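PDB 6EVG: multi-copper Oxidase CueO from Ochrobactrum, which is a laccase-like multi-copper oxidase that oxidises lignin model compounds and lignosulfonate, probably passing the electrons to dioxygen through its copper centres. Local coordinates for residues Leu70-Thr75 against Lys120-Ala125. Residues are numbered along the deposited sequence; the frame is centred on the assembly and turned at random.
Sequences LKNGET and KIQQPA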
loop_
_atom_site.group_PDB
_atom_site.type_symbol
_atom_site.label_atom_id
_atom_site.label_comp_id
_atom_site.label_asym_id
_atom_site.label_seq_id
_atom_site.Cartn_x
_atom_site.Cartn_y
_atom_site.Cartn_z
ATOM N N LEU A 70 3.021 14.161 -8.830
ATOM C CA LEU A 70 4.313 14.425 -9.408
ATOM C C LEU A 70 4.338 14.053 -10.865
ATOM O O LEU A 70 3.784 13.038 -11.278
ATOM C CB LEU A 70 5.354 13.597 -8.684
ATOM C CG LEU A 70 5.457 13.834 -7.167
ATOM C CD1 LEU A 70 6.488 12.904 -6.574
ATOM C CD2 LEU A 70 5.714 15.258 -6.805
ATOM N N LYS A 71 5.019 14.865 -11.669
ATOM C CA LYS A 71 5.168 14.627 -13.099
ATOM C C LYS A 71 6.428 13.831 -13.373
ATOM O O LYS A 71 7.500 14.167 -12.858
ATOM C CB LYS A 71 5.201 15.909 -13.858
ATOM C CG LYS A 71 3.919 16.690 -13.774
ATOM C CD LYS A 71 3.941 17.968 -14.568
ATOM C CE LYS A 71 4.802 19.004 -13.934
ATOM N NZ LYS A 71 4.387 20.367 -14.426
ATOM N N ASN A 72 6.336 12.788 -14.210
ATOM C CA ASN A 72 7.514 12.105 -14.640
ATOM C C ASN A 72 8.464 13.134 -15.246
ATOM O O ASN A 72 8.046 14.055 -15.979
ATOM C CB ASN A 72 7.168 11.025 -15.667
ATOM C CG ASN A 72 8.263 10.030 -15.838
ATOM O OD1 ASN A 72 8.942 9.646 -14.890
ATOM N ND2 ASN A 72 8.467 9.640 -17.110
ATOM N N GLY A 73 9.742 12.976 -14.923
ATOM C CA GLY A 73 10.746 13.875 -15.387
ATOM C C GLY A 73 11.015 15.111 -14.503
ATOM O O GLY A 73 11.996 15.820 -14.747
ATOM N N GLU A 74 10.194 15.415 -13.509
ATOM C CA GLU A 74 10.508 16.581 -12.716
ATOM C C GLU A 74 11.371 16.248 -11.482
ATOM O O GLU A 74 11.378 15.120 -11.004
ATOM C CB GLU A 74 9.327 17.457 -12.354
ATOM C CG GLU A 74 8.444 16.965 -11.266
ATOM C CD GLU A 74 7.158 17.852 -10.877
ATOM O OE1 GLU A 74 7.229 19.159 -10.778
ATOM O OE2 GLU A 74 6.086 17.253 -10.612
ATOM N N THR A 75 12.017 17.256 -10.958
ATOM C CA THR A 75 12.783 17.163 -9.696
ATOM C C THR A 75 12.008 17.886 -8.606
ATOM O O THR A 75 11.568 19.027 -8.785
ATOM C CB THR A 75 14.183 17.799 -9.811
ATOM O OG1 THR A 75 14.883 17.175 -10.870
ATOM C CG2 THR A 75 15.008 17.607 -8.523
ATOM N N LYS A 120 14.504 13.054 -8.401
ATOM C CA LYS A 120 14.291 13.253 -9.817
ATOM C C LYS A 120 13.465 12.085 -10.312
ATOM O O LYS A 120 13.951 10.936 -10.349
ATOM C CB LYS A 120 15.640 13.358 -10.523
ATOM C CG LYS A 120 15.490 13.742 -11.988
ATOM C CD LYS A 120 16.820 13.780 -12.751
ATOM C CE LYS A 120 17.700 14.897 -12.387
ATOM N NZ LYS A 120 18.930 14.917 -13.215
ATOM N N ILE A 121 12.228 12.334 -10.664
ATOM C CA ILE A 121 11.263 11.263 -11.002
ATOM C C ILE A 121 11.499 10.733 -12.410
ATOM O O ILE A 121 11.531 11.508 -13.355
ATOM C CB ILE A 121 9.840 11.812 -10.870
ATOM C CG1 ILE A 121 9.548 12.406 -9.471
ATOM C CG2 ILE A 121 8.840 10.746 -11.253
ATOM C CD1 ILE A 121 9.557 11.457 -8.332
ATOM N N GLN A 122 11.647 9.400 -12.511
ATOM C CA GLN A 122 11.709 8.770 -13.848
ATOM C C GLN A 122 11.243 7.335 -13.667
ATOM O O GLN A 122 11.986 6.454 -13.252
ATOM C CB GLN A 122 13.106 8.845 -14.455
ATOM C CG GLN A 122 13.119 8.313 -15.877
ATOM C CD GLN A 122 14.442 8.319 -16.571
ATOM O OE1 GLN A 122 15.276 9.229 -16.410
ATOM N NE2 GLN A 122 14.680 7.302 -17.409
ATOM N N GLN A 123 9.941 7.106 -13.917
ATOM C CA GLN A 123 9.337 5.801 -13.684
ATOM C C GLN A 123 7.992 5.736 -14.393
ATOM O O GLN A 123 7.404 6.778 -14.713
ATOM C CB GLN A 123 9.172 5.506 -12.194
ATOM C CG GLN A 123 8.144 6.396 -11.516
ATOM C CD GLN A 123 8.151 6.142 -10.036
ATOM O OE1 GLN A 123 8.901 6.763 -9.273
ATOM N NE2 GLN A 123 7.352 5.157 -9.605
ATOM N N PRO A 124 7.397 4.542 -14.535
ATOM C CA PRO A 124 6.054 4.460 -15.105
ATOM C C PRO A 124 5.019 5.144 -14.268
ATOM O O PRO A 124 5.049 5.097 -13.043
ATOM C CB PRO A 124 5.813 2.947 -15.185
ATOM C CG PRO A 124 7.185 2.306 -15.293
ATOM C CD PRO A 124 8.038 3.214 -14.385
ATOM N N ALA A 125 4.044 5.743 -14.959
ATOM C CA ALA A 125 2.891 6.352 -14.308
ATOM C C ALA A 125 2.219 5.335 -13.385
ATOM O O ALA A 125 1.993 4.190 -13.774
ATOM C CB ALA A 125 1.920 6.837 -15.376
#
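Ile121 reaches in under the type II beta turn Lys71-Glu74 at a place where the chain crosses twice between the two sheets of a cupredoxin-like beta sandwich: 67-71 passes to 75-82, and 114-120 to 126-131. Two backbone bonds hold it to the turn. Ile121 N gives a nearly straight bond (173°) to Glu74 O at 2.9 Å, while Ile121 O takes Gly73 N at 2.8 Å, with the donor standing well above the carbonyl plane. The side chain fills the tight part of the contact. CG1 lies against Glu74 O, CG2 sits by Asn72, and CD1 meets Leu70 CD1 at 3.8 Å, the two side chains crossing at about a right angle. Val152 and Leu95 also touch Ile121.

The solvent side is looser. Thr75 and Lys120 form an antiparallel non-hydrogen-bonded pair with side chains on the same face; CG and CE of Lys120 pass Thr75 OG1, CG at 3.7 Å, before the amino end leads away. The turn itself is braced by Glu74 OE2, which accepts Lys71 N at 2.8 Å. Back toward the interior, Gln123 anchors its amide side chain on Phe96 N and Gly94 O. Its backbone is tied to the turn by Asn72: CG, anti to the backbone N (chi1 -163°), carries the amide toward 120-125, where Asn72 OD1 accepts Gln123 N at 2.9 Å, the donor tilted from the carbonyl plane.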